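Local coordinates for protein transcriptional regulator (NtrC family) (Aquifex aeolicus, PDB 3DZD) that probably activates transcription by sigma54 RNA polymerase, coupling ATP hydrolysis in its AAA+ domain to opening of the promoter under control of a receiver domain, at residues V168-H173 and F182-C187; K306-L311 and R348-L353. All blocks are in the same frame, centred on the assembly; numbering follows the deposited sequence.

Contact 1 (V168-H173 and F182-C187); sequences VARLIH and FVDLNC
Phe-182 meets Ala-169, Arg-170 and His-173 with the whole of its side chain. Its CG lies anti to the backbone N (chi1 -178°), which carries the ring from the strand toward helix 165-176. CB comes first, over one face of the His-173 imidazole near its rim. The two ring planes stand 57° apart, an oblique pair. Next, CD1 lies 3.8 Å from CB of His-173. Further out, CE1 is 3.7 Å from the backbone O of Ala-169, and CZ at the tip lies 3.9 Å from the CB of Ala-169. Arg-170 covers one face of this ring. CG of Arg-170 sits over the ring centre, 3.8 Å from the centroid, as a CH-pi contact. The guanidinium tilts 42° from the ring plane, and CD2 of Phe-182 comes under one of its faces, 3.2 Å from NH1. A water at the guanidinium edge joins NH1 to the backbone O of Phe-182. NE of Arg-170 forms a salt bridge with Glu-166, and ND1 of His-173 is hydrogen-bonded to OG1 of Thr-225. Helix 165-176 and strand 182-186 run nearly antiparallel in the alpha/beta P-loop core, where the strand is outermost in the parallel sheet. Asp-184 OD2 stays 4.0 Å from Arg-170 NH2. The ring thus packs against aliphatic carbons and a guanidinium, water carries the polar link, and the Asp-184 carboxylate probably adds electrostatic attraction without a salt bridge.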
ATOM      1  N   VAL A 168       4.381 -18.363   3.543  1.00 37.03           N
ATOM      2  CA  VAL A 168       5.312 -18.907   2.576  1.00 37.14           C
ATOM      3  C   VAL A 168       5.120 -18.209   1.229  1.00 37.19           C
ATOM      4  O   VAL A 168       6.094 -17.865   0.549  1.00 37.19           O
ATOM      5  CB  VAL A 168       5.140 -20.429   2.410  1.00 37.39           C
ATOM      6  CG1 VAL A 168       6.087 -20.950   1.335  1.00 37.73           C
ATOM      7  CG2 VAL A 168       5.377 -21.137   3.731  1.00 37.55           C
ATOM      8  N   ALA A 169       3.860 -18.004   0.859  1.00 37.25           N
ATOM      9  CA  ALA A 169       3.499 -17.325  -0.383  1.00 36.88           C
ATOM     10  C   ALA A 169       4.062 -15.894  -0.463  1.00 37.12           C
ATOM     11  O   ALA A 169       4.602 -15.493  -1.496  1.00 37.31           O
ATOM     12  CB  ALA A 169       1.989 -17.330  -0.568  1.00 37.21           C
ATOM     13  N   ARG A 170       3.945 -15.131   0.620  1.00 38.87           N
ATOM     14  CA  ARG A 170       4.525 -13.785   0.671  1.00 39.20           C
ATOM     15  C   ARG A 170       6.038 -13.818   0.593  1.00 46.69           C
ATOM     16  O   ARG A 170       6.659 -12.975  -0.060  1.00 44.69           O
ATOM     17  CB  ARG A 170       4.092 -13.040   1.933  1.00 36.44           C
ATOM     18  CG  ARG A 170       2.657 -12.553   1.880  1.00 36.25           C
ATOM     19  CD  ARG A 170       2.284 -11.746   3.111  1.00 38.43           C
ATOM     20  NE  ARG A 170       0.853 -11.437   3.089  1.00 47.64           N
ATOM     21  CZ  ARG A 170       0.315 -10.453   2.367  1.00 50.59           C
ATOM     22  NH1 ARG A 170       1.094  -9.675   1.616  1.00 49.10           N
ATOM     23  NH2 ARG A 170      -0.995 -10.245   2.399  1.00 43.06           N
ATOM     24  N   LEU A 171       6.632 -14.792   1.273  1.00 37.38           N
ATOM     25  CA  LEU A 171       8.071 -14.967   1.210  1.00 37.28           C
ATOM     26  C   LEU A 171       8.478 -15.170  -0.231  1.00 41.17           C
ATOM     27  O   LEU A 171       9.389 -14.507  -0.721  1.00 48.29           O
ATOM     28  CB  LEU A 171       8.518 -16.150   2.069  1.00 40.79           C
ATOM     29  CG  LEU A 171       8.432 -15.881   3.578  1.00 48.00           C
ATOM     30  CD1 LEU A 171       8.878 -17.097   4.391  1.00 43.49           C
ATOM     31  CD2 LEU A 171       9.252 -14.644   3.959  1.00 44.03           C
ATOM     32  N   ILE A 172       7.787 -16.084  -0.913  1.00 38.34           N
ATOM     33  CA  ILE A 172       8.090 -16.403  -2.309  1.00 37.57           C
ATOM     34  C   ILE A 172       8.003 -15.150  -3.179  1.00 37.47           C
ATOM     35  O   ILE A 172       8.900 -14.876  -3.970  1.00 39.95           O
ATOM     36  CB  ILE A 172       7.131 -17.490  -2.869  1.00 41.28           C
ATOM     37  CG1 ILE A 172       7.457 -18.867  -2.273  1.00 40.56           C
ATOM     38  CG2 ILE A 172       7.192 -17.534  -4.390  1.00 37.70           C
ATOM     39  CD1 ILE A 172       6.384 -19.906  -2.522  1.00 37.77           C
ATOM     40  N   HIS A 173       6.919 -14.395  -3.030  1.00 42.36           N
ATOM     41  CA  HIS A 173       6.752 -13.152  -3.764  1.00 38.33           C
ATOM     42  C   HIS A 173       7.934 -12.218  -3.491  1.00 45.76           C
ATOM     43  O   HIS A 173       8.620 -11.774  -4.416  1.00 44.90           O
ATOM     44  CB  HIS A 173       5.436 -12.481  -3.381  1.00 36.94           C
ATOM     45  CG  HIS A 173       5.270 -11.106  -3.952  1.00 43.80           C
ATOM     46  ND1 HIS A 173       5.084 -10.877  -5.299  1.00 44.78           N
ATOM     47  CD2 HIS A 173       5.273  -9.887  -3.358  1.00 42.13           C
ATOM     48  CE1 HIS A 173       4.979  -9.576  -5.511  1.00 44.36           C
ATOM     49  NE2 HIS A 173       5.086  -8.954  -4.350  1.00 39.99           N
ATOM     50  N   PHE A 182       1.050  -8.092  -4.162  1.00 40.39           N
ATOM     51  CA  PHE A 182       0.658  -9.410  -3.680  1.00 43.60           C
ATOM     52  C   PHE A 182      -0.839  -9.376  -3.448  1.00 40.48           C
ATOM     53  O   PHE A 182      -1.319  -8.732  -2.519  1.00 40.36           O
ATOM     54  CB  PHE A 182       1.390  -9.771  -2.384  1.00 43.84           C
ATOM     55  CG  PHE A 182       1.066 -11.158  -1.861  1.00 42.58           C
ATOM     56  CD1 PHE A 182       1.804 -12.266  -2.278  1.00 37.43           C
ATOM     57  CD2 PHE A 182       0.027 -11.354  -0.944  1.00 45.99           C
ATOM     58  CE1 PHE A 182       1.510 -13.540  -1.797  1.00 40.43           C
ATOM     59  CE2 PHE A 182      -0.276 -12.626  -0.461  1.00 44.00           C
ATOM     60  CZ  PHE A 182       0.467 -13.721  -0.885  1.00 38.75           C
ATOM     61  N   VAL A 183      -1.574 -10.054  -4.316  1.00 44.87           N
ATOM     62  CA  VAL A 183      -3.025 -10.085  -4.244  1.00 41.73           C
ATOM     63  C   VAL A 183      -3.465 -11.453  -3.725  1.00 42.06           C
ATOM     64  O   VAL A 183      -3.202 -12.472  -4.356  1.00 45.53           O
ATOM     65  CB  VAL A 183      -3.627  -9.850  -5.642  1.00 40.72           C
ATOM     66  CG1 VAL A 183      -5.139  -9.903  -5.599  1.00 43.61           C
ATOM     67  CG2 VAL A 183      -3.154  -8.525  -6.196  1.00 41.32           C
ATOM     68  N   ASP A 184      -4.112 -11.505  -2.568  1.00 57.62           N
ATOM     69  CA  ASP A 184      -4.616 -12.797  -2.122  1.00 57.25           C
ATOM     70  C   ASP A 184      -6.131 -12.908  -2.240  1.00 62.20           C
ATOM     71  O   ASP A 184      -6.872 -11.990  -1.894  1.00 63.10           O
ATOM     72  CB  ASP A 184      -4.103 -13.174  -0.729  1.00 65.48           C
ATOM     73  CG  ASP A 184      -4.679 -12.311   0.374  1.00 74.16           C
ATOM     74  OD1 ASP A 184      -5.585 -11.498   0.098  1.00 74.53           O
ATOM     75  OD2 ASP A 184      -4.214 -12.456   1.530  1.00 82.02           O
ATOM     76  N   LEU A 185      -6.575 -14.033  -2.782  1.00 55.63           N
ATOM     77  CA  LEU A 185      -7.994 -14.327  -2.890  1.00 59.57           C
ATOM     78  C   LEU A 185      -8.320 -15.605  -2.121  1.00 62.30           C
ATOM     79  O   LEU A 185      -7.717 -16.658  -2.356  1.00 56.58           O
ATOM     80  CB  LEU A 185      -8.399 -14.484  -4.355  1.00 51.58           C
ATOM     81  CG  LEU A 185      -9.850 -14.924  -4.559  1.00 61.54           C
ATOM     82  CD1 LEU A 185     -10.799 -14.030  -3.751  1.00 66.91           C
ATOM     83  CD2 LEU A 185     -10.232 -14.920  -6.030  1.00 57.91           C
ATOM     84  N   ASN A 186      -9.267 -15.503  -1.198  1.00 51.59           N
ATOM     85  CA  ASN A 186      -9.729 -16.663  -0.452  1.00 57.19           C
ATOM     86  C   ASN A 186     -10.917 -17.273  -1.173  1.00 63.47           C
ATOM     87  O   ASN A 186     -11.952 -16.635  -1.319  1.00 67.84           O
ATOM     88  CB  ASN A 186     -10.119 -16.260   0.965  1.00 64.68           C
ATOM     89  CG  ASN A 186     -10.323 -17.453   1.876  1.00 70.63           C
ATOM     90  OD1 ASN A 186     -10.904 -18.467   1.480  1.00 75.09           O
ATOM     91  ND2 ASN A 186      -9.850 -17.334   3.113  1.00 63.58           N
ATOM     92  N   CYS A 187     -10.765 -18.508  -1.629  1.00 60.20           N
ATOM     93  CA  CYS A 187     -11.761 -19.102  -2.506  1.00 63.52           C
ATOM     94  C   CYS A 187     -12.888 -19.777  -1.740  1.00 66.91           C
ATOM     95  O   CYS A 187     -13.823 -20.308  -2.339  1.00 70.13           O
ATOM     96  CB  CYS A 187     -11.097 -20.081  -3.471  1.00 59.42           C
ATOM     97  SG  CYS A 187      -9.791 -19.322  -4.482  1.00 58.18           S
TER
HETATM   98  O   HOH W   1      -0.566  -7.398  -0.002  1.00 58.21           O

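Contact 2 (K306-L311 and R348-L353); sequences KDVILL and RELKNL. With ADP (adenosine-5'-diphosphate), chain C.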
ATOM      1  N   LYS A 306       9.848 -28.916  18.576  1.00 40.52           N
ATOM      2  CA  LYS A 306       9.797 -27.853  19.561  1.00 40.42           C
ATOM      3  C   LYS A 306       9.525 -26.478  18.936  1.00 42.41           C
ATOM      4  O   LYS A 306       9.608 -25.448  19.606  1.00 41.24           O
ATOM      5  CB  LYS A 306      11.083 -27.865  20.390  1.00 40.96           C
ATOM      6  CG  LYS A 306      11.045 -28.900  21.530  1.00 45.92           C
ATOM      7  CD  LYS A 306      12.405 -29.521  21.802  1.00 59.74           C
ATOM      8  CE  LYS A 306      13.124 -28.844  22.952  1.00 65.81           C
ATOM      9  NZ  LYS A 306      12.397 -29.043  24.238  1.00 67.30           N
ATOM     10  N   ASP A 307       9.179 -26.460  17.654  1.00 39.75           N
ATOM     11  CA  ASP A 307       8.748 -25.221  17.038  1.00 39.39           C
ATOM     12  C   ASP A 307       7.553 -24.672  17.809  1.00 39.16           C
ATOM     13  O   ASP A 307       7.329 -23.470  17.824  1.00 40.99           O
ATOM     14  CB  ASP A 307       8.361 -25.431  15.573  1.00 39.14           C
ATOM     15  CG  ASP A 307       9.558 -25.415  14.637  1.00 42.96           C
ATOM     16  OD1 ASP A 307      10.697 -25.169  15.097  1.00 45.26           O
ATOM     17  OD2 ASP A 307       9.350 -25.652  13.428  1.00 39.98           O
ATOM     18  N   VAL A 308       6.787 -25.552  18.449  1.00 39.30           N
ATOM     19  CA  VAL A 308       5.601 -25.120  19.185  1.00 39.12           C
ATOM     20  C   VAL A 308       5.986 -24.135  20.294  1.00 43.10           C
ATOM     21  O   VAL A 308       5.279 -23.155  20.542  1.00 39.35           O
ATOM     22  CB  VAL A 308       4.787 -26.316  19.744  1.00 39.36           C
ATOM     23  CG1 VAL A 308       5.690 -27.295  20.451  1.00 39.80           C
ATOM     24  CG2 VAL A 308       3.701 -25.837  20.679  1.00 39.30           C
ATOM     25  N   ILE A 309       7.121 -24.387  20.936  1.00 39.53           N
ATOM     26  CA  ILE A 309       7.647 -23.477  21.945  1.00 39.66           C
ATOM     27  C   ILE A 309       8.200 -22.193  21.337  1.00 39.40           C
ATOM     28  O   ILE A 309       7.971 -21.102  21.863  1.00 44.11           O
ATOM     29  CB  ILE A 309       8.766 -24.118  22.743  1.00 40.12           C
ATOM     30  CG1 ILE A 309       8.298 -25.441  23.355  1.00 40.37           C
ATOM     31  CG2 ILE A 309       9.241 -23.156  23.809  1.00 45.40           C
ATOM     32  CD1 ILE A 309       6.925 -25.366  23.965  1.00 40.27           C
ATOM     33  N   LEU A 310       8.934 -22.322  20.236  1.00 39.41           N
ATOM     34  CA  LEU A 310       9.486 -21.157  19.551  1.00 43.17           C
ATOM     35  C   LEU A 310       8.369 -20.201  19.188  1.00 41.65           C
ATOM     36  O   LEU A 310       8.465 -18.998  19.421  1.00 39.70           O
ATOM     37  CB  LEU A 310      10.246 -21.562  18.278  1.00 39.25           C
ATOM     38  CG  LEU A 310      11.563 -22.313  18.490  1.00 44.80           C
ATOM     39  CD1 LEU A 310      12.311 -22.480  17.176  1.00 47.63           C
ATOM     40  CD2 LEU A 310      12.431 -21.580  19.498  1.00 45.52           C
ATOM     41  N   LEU A 311       7.307 -20.758  18.626  1.00 38.91           N
ATOM     42  CA  LEU A 311       6.178 -19.980  18.184  1.00 38.49           C
ATOM     43  C   LEU A 311       5.460 -19.339  19.374  1.00 38.43           C
ATOM     44  O   LEU A 311       5.066 -18.163  19.317  1.00 38.25           O
ATOM     45  CB  LEU A 311       5.230 -20.865  17.374  1.00 38.38           C
ATOM     46  CG  LEU A 311       5.751 -21.180  15.970  1.00 38.55           C
ATOM     47  CD1 LEU A 311       5.067 -22.393  15.349  1.00 38.15           C
ATOM     48  CD2 LEU A 311       5.598 -19.943  15.077  1.00 37.93           C
ATOM     49  N   ARG A 348      -2.630 -21.333  13.823  1.00 37.40           N
ATOM     50  CA  ARG A 348      -3.758 -20.442  14.003  1.00 39.48           C
ATOM     51  C   ARG A 348      -4.359 -20.668  15.394  1.00 37.45           C
ATOM     52  O   ARG A 348      -4.664 -19.718  16.110  1.00 37.44           O
ATOM     53  CB  ARG A 348      -4.774 -20.711  12.897  1.00 40.04           C
ATOM     54  CG  ARG A 348      -5.922 -19.760  12.834  1.00 47.22           C
ATOM     55  CD  ARG A 348      -6.553 -19.884  11.467  1.00 49.83           C
ATOM     56  NE  ARG A 348      -7.291 -21.133  11.341  1.00 55.31           N
ATOM     57  CZ  ARG A 348      -7.617 -21.688  10.179  1.00 51.96           C
ATOM     58  NH1 ARG A 348      -7.256 -21.104   9.046  1.00 45.60           N
ATOM     59  NH2 ARG A 348      -8.304 -22.823  10.154  1.00 51.52           N
ATOM     60  N   GLU A 349      -4.500 -21.935  15.775  1.00 37.75           N
ATOM     61  CA  GLU A 349      -4.949 -22.290  17.120  1.00 38.01           C
ATOM     62  C   GLU A 349      -3.969 -21.792  18.196  1.00 37.93           C
ATOM     63  O   GLU A 349      -4.374 -21.109  19.138  1.00 37.97           O
ATOM     64  CB  GLU A 349      -5.165 -23.803  17.243  1.00 38.27           C
ATOM     65  CG  GLU A 349      -5.765 -24.224  18.593  1.00 38.61           C
ATOM     66  CD  GLU A 349      -5.945 -25.730  18.744  1.00 38.96           C
ATOM     67  OE1 GLU A 349      -6.035 -26.453  17.724  1.00 39.14           O
ATOM     68  OE2 GLU A 349      -5.994 -26.197  19.900  1.00 45.00           O
ATOM     69  N   LEU A 350      -2.688 -22.125  18.046  1.00 38.30           N
ATOM     70  CA  LEU A 350      -1.668 -21.683  18.998  1.00 38.59           C
ATOM     71  C   LEU A 350      -1.648 -20.167  19.191  1.00 37.92           C
ATOM     72  O   LEU A 350      -1.592 -19.687  20.318  1.00 37.99           O
ATOM     73  CB  LEU A 350      -0.275 -22.148  18.574  1.00 38.52           C
ATOM     74  CG  LEU A 350       0.880 -21.718  19.487  1.00 38.45           C
ATOM     75  CD1 LEU A 350       0.843 -22.418  20.836  1.00 39.27           C
ATOM     76  CD2 LEU A 350       2.209 -21.974  18.811  1.00 38.73           C
ATOM     77  N   LYS A 351      -1.690 -19.416  18.094  1.00 37.56           N
ATOM     78  CA  LYS A 351      -1.586 -17.970  18.180  1.00 37.28           C
ATOM     79  C   LYS A 351      -2.736 -17.426  19.016  1.00 37.36           C
ATOM     80  O   LYS A 351      -2.535 -16.678  19.970  1.00 37.37           O
ATOM     81  CB  LYS A 351      -1.604 -17.322  16.790  1.00 37.06           C
ATOM     82  CG  LYS A 351      -1.248 -15.848  16.829  1.00 36.95           C
ATOM     83  CD  LYS A 351      -1.438 -15.137  15.491  1.00 36.92           C
ATOM     84  CE  LYS A 351      -2.910 -14.918  15.189  1.00 37.64           C
ATOM     85  NZ  LYS A 351      -3.087 -13.791  14.227  1.00 48.41           N
ATOM     86  N   ASN A 352      -3.943 -17.819  18.642  1.00 37.71           N
ATOM     87  CA  ASN A 352      -5.118 -17.371  19.335  1.00 38.36           C
ATOM     88  C   ASN A 352      -5.111 -17.786  20.799  1.00 37.96           C
ATOM     89  O   ASN A 352      -5.583 -17.048  21.656  1.00 37.77           O
ATOM     90  CB  ASN A 352      -6.363 -17.902  18.645  1.00 37.60           C
ATOM     91  CG  ASN A 352      -7.598 -17.743  19.498  1.00 38.14           C
ATOM     92  OD1 ASN A 352      -7.873 -18.563  20.366  1.00 38.46           O
ATOM     93  ND2 ASN A 352      -8.345 -16.678  19.256  1.00 37.90           N
ATOM     94  N   LEU A 353      -4.565 -18.963  21.087  1.00 37.88           N
ATOM     95  CA  LEU A 353      -4.485 -19.431  22.463  1.00 38.19           C
ATOM     96  C   LEU A 353      -3.512 -18.593  23.302  1.00 39.81           C
ATOM     97  O   LEU A 353      -3.734 -18.380  24.488  1.00 41.05           O
ATOM     98  CB  LEU A 353      -4.110 -20.919  22.520  1.00 38.39           C
ATOM     99  CG  LEU A 353      -3.843 -21.443  23.930  1.00 42.95           C
ATOM    100  CD1 LEU A 353      -4.591 -22.734  24.204  1.00 44.45           C
ATOM    101  CD2 LEU A 353      -2.356 -21.638  24.174  1.00 47.26           C
TER
HETATM  102  PB  ADP C 370      -2.915 -20.778   6.558  0.52 45.33           P
HETATM  103  O1B ADP C 370      -2.532 -19.688   5.577  0.77 43.69           O
HETATM  104  O2B ADP C 370      -4.388 -21.123   6.568  0.88 52.43           O
HETATM  105  O3B ADP C 370      -2.061 -22.006   6.481  1.00 39.04           O
HETATM  106  PA  ADP C 370      -2.193 -18.707   8.459  1.00 49.22           P
HETATM  107  O1A ADP C 370      -0.720 -18.497   8.249  1.00 58.16           O
HETATM  108  O2A ADP C 370      -3.140 -17.726   7.797  1.00 57.69           O
HETATM  109  O3A ADP C 370      -2.569 -20.230   8.048  1.00 55.33           O
HETATM  110  O5' ADP C 370      -2.494 -18.680  10.039  1.00 50.97           O
HETATM  111  C5' ADP C 370      -1.430 -18.657  10.981  1.00 44.76           C
HETATM  112  C4' ADP C 370      -1.424 -17.384  11.805  1.00 44.12           C
HETATM  113  O4' ADP C 370      -0.229 -17.425  12.576  1.00 41.32           O
HETATM  114  C3' ADP C 370      -1.248 -16.172  10.915  1.00 50.68           C
HETATM  115  O3' ADP C 370      -1.631 -15.004  11.649  1.00 50.81           O
HETATM  116  C2' ADP C 370       0.235 -16.058  10.679  1.00 45.50           C
HETATM  117  O2' ADP C 370       0.550 -14.665  10.736  1.00 44.81           O
HETATM  118  C1' ADP C 370       0.832 -16.740  11.892  1.00 42.19           C
HETATM  119  N9  ADP C 370       1.859 -17.734  11.514  1.00 39.98           N
HETATM  120  C8  ADP C 370       1.625 -18.898  10.879  1.00 39.52           C
HETATM  121  N7  ADP C 370       2.758 -19.603  10.702  1.00 37.07           N
HETATM  122  C5  ADP C 370       3.756 -18.880  11.239  1.00 37.10           C
HETATM  123  C6  ADP C 370       5.219 -19.047  11.380  1.00 39.84           C
HETATM  124  N6  ADP C 370       5.840 -20.160  10.905  1.00 46.23           N
HETATM  125  N1  ADP C 370       5.900 -18.067  12.002  1.00 43.68           N
HETATM  126  C2  ADP C 370       5.278 -16.971  12.475  1.00 43.39           C
HETATM  127  N3  ADP C 370       3.956 -16.746  12.377  1.00 41.99           N
HETATM  128  C4  ADP C 370       3.159 -17.652  11.778  1.00 39.30           C
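The AAA+ lid domain packs helix 307-322 against helix 346-359 here, with Leu-350 as the bridging side chain. Its CG is anti to the backbone N (chi1 179°), and this sends the branch across to the first helix. CD2 lies 3.5 Å from CB of Leu-311 and 3.7 Å from the backbone O of Val-308. CD1 is more loosely placed, 4.5 Å from CG2 of Val-308. Trp-343 also touches Leu-350, and Leu-338 and Met-339 of helix 332-339 pack on Val-308. This is the helical lid of a P-loop ATPase, and both helices also reach the bound ADP. Leu-311 turns CD2 to the adenine, 3.6 Å from N1. Lys-351 serves the ribose. Its chain is extended through chi2 and bends at chi3 (74°), and NZ donates a hydrogen bond of 3.2 Å to O3' of ADP. CD lies along the sugar, 3.9 Å from O4'. With an alanine here, O3' is likely to lose this donor, and a gap would probably open beside the ribose. The Arg-348 guanidinium lies near the diphosphate, with NH1 3.8 Å from O2B, too far for a hydrogen bond. Val-132, Gly-162 and Lys-165 bind ADP through their backbone N atoms. On helix 346-359, ND2 of Asn-352 is hydrogen-bonded to OE1 of Glu-355 of the second subunit.

How the contacts relate
The two contacts share no helix or strand and do not touch. Their centres are 22 Å apart, and their nearest atoms about 7 Å. Contact 1 is a surface contact in the sigma-54 interaction domain, between a helix and an outermost strand. Contact 2 is buried and joins two helices of the lid. The chemistry follows this setting. In contact 1 an aromatic ring is framed by an arginine, a histidine and water. Contact 2 has aliphatic packing between its helices, and some of its polar groups, such as Lys-351 and Asn-352, reach the nucleotide or the second subunit. ADP lies between the two domains; contact 2 touches it directly, while Ala-169 of contact 1 stays about 8 Å from it.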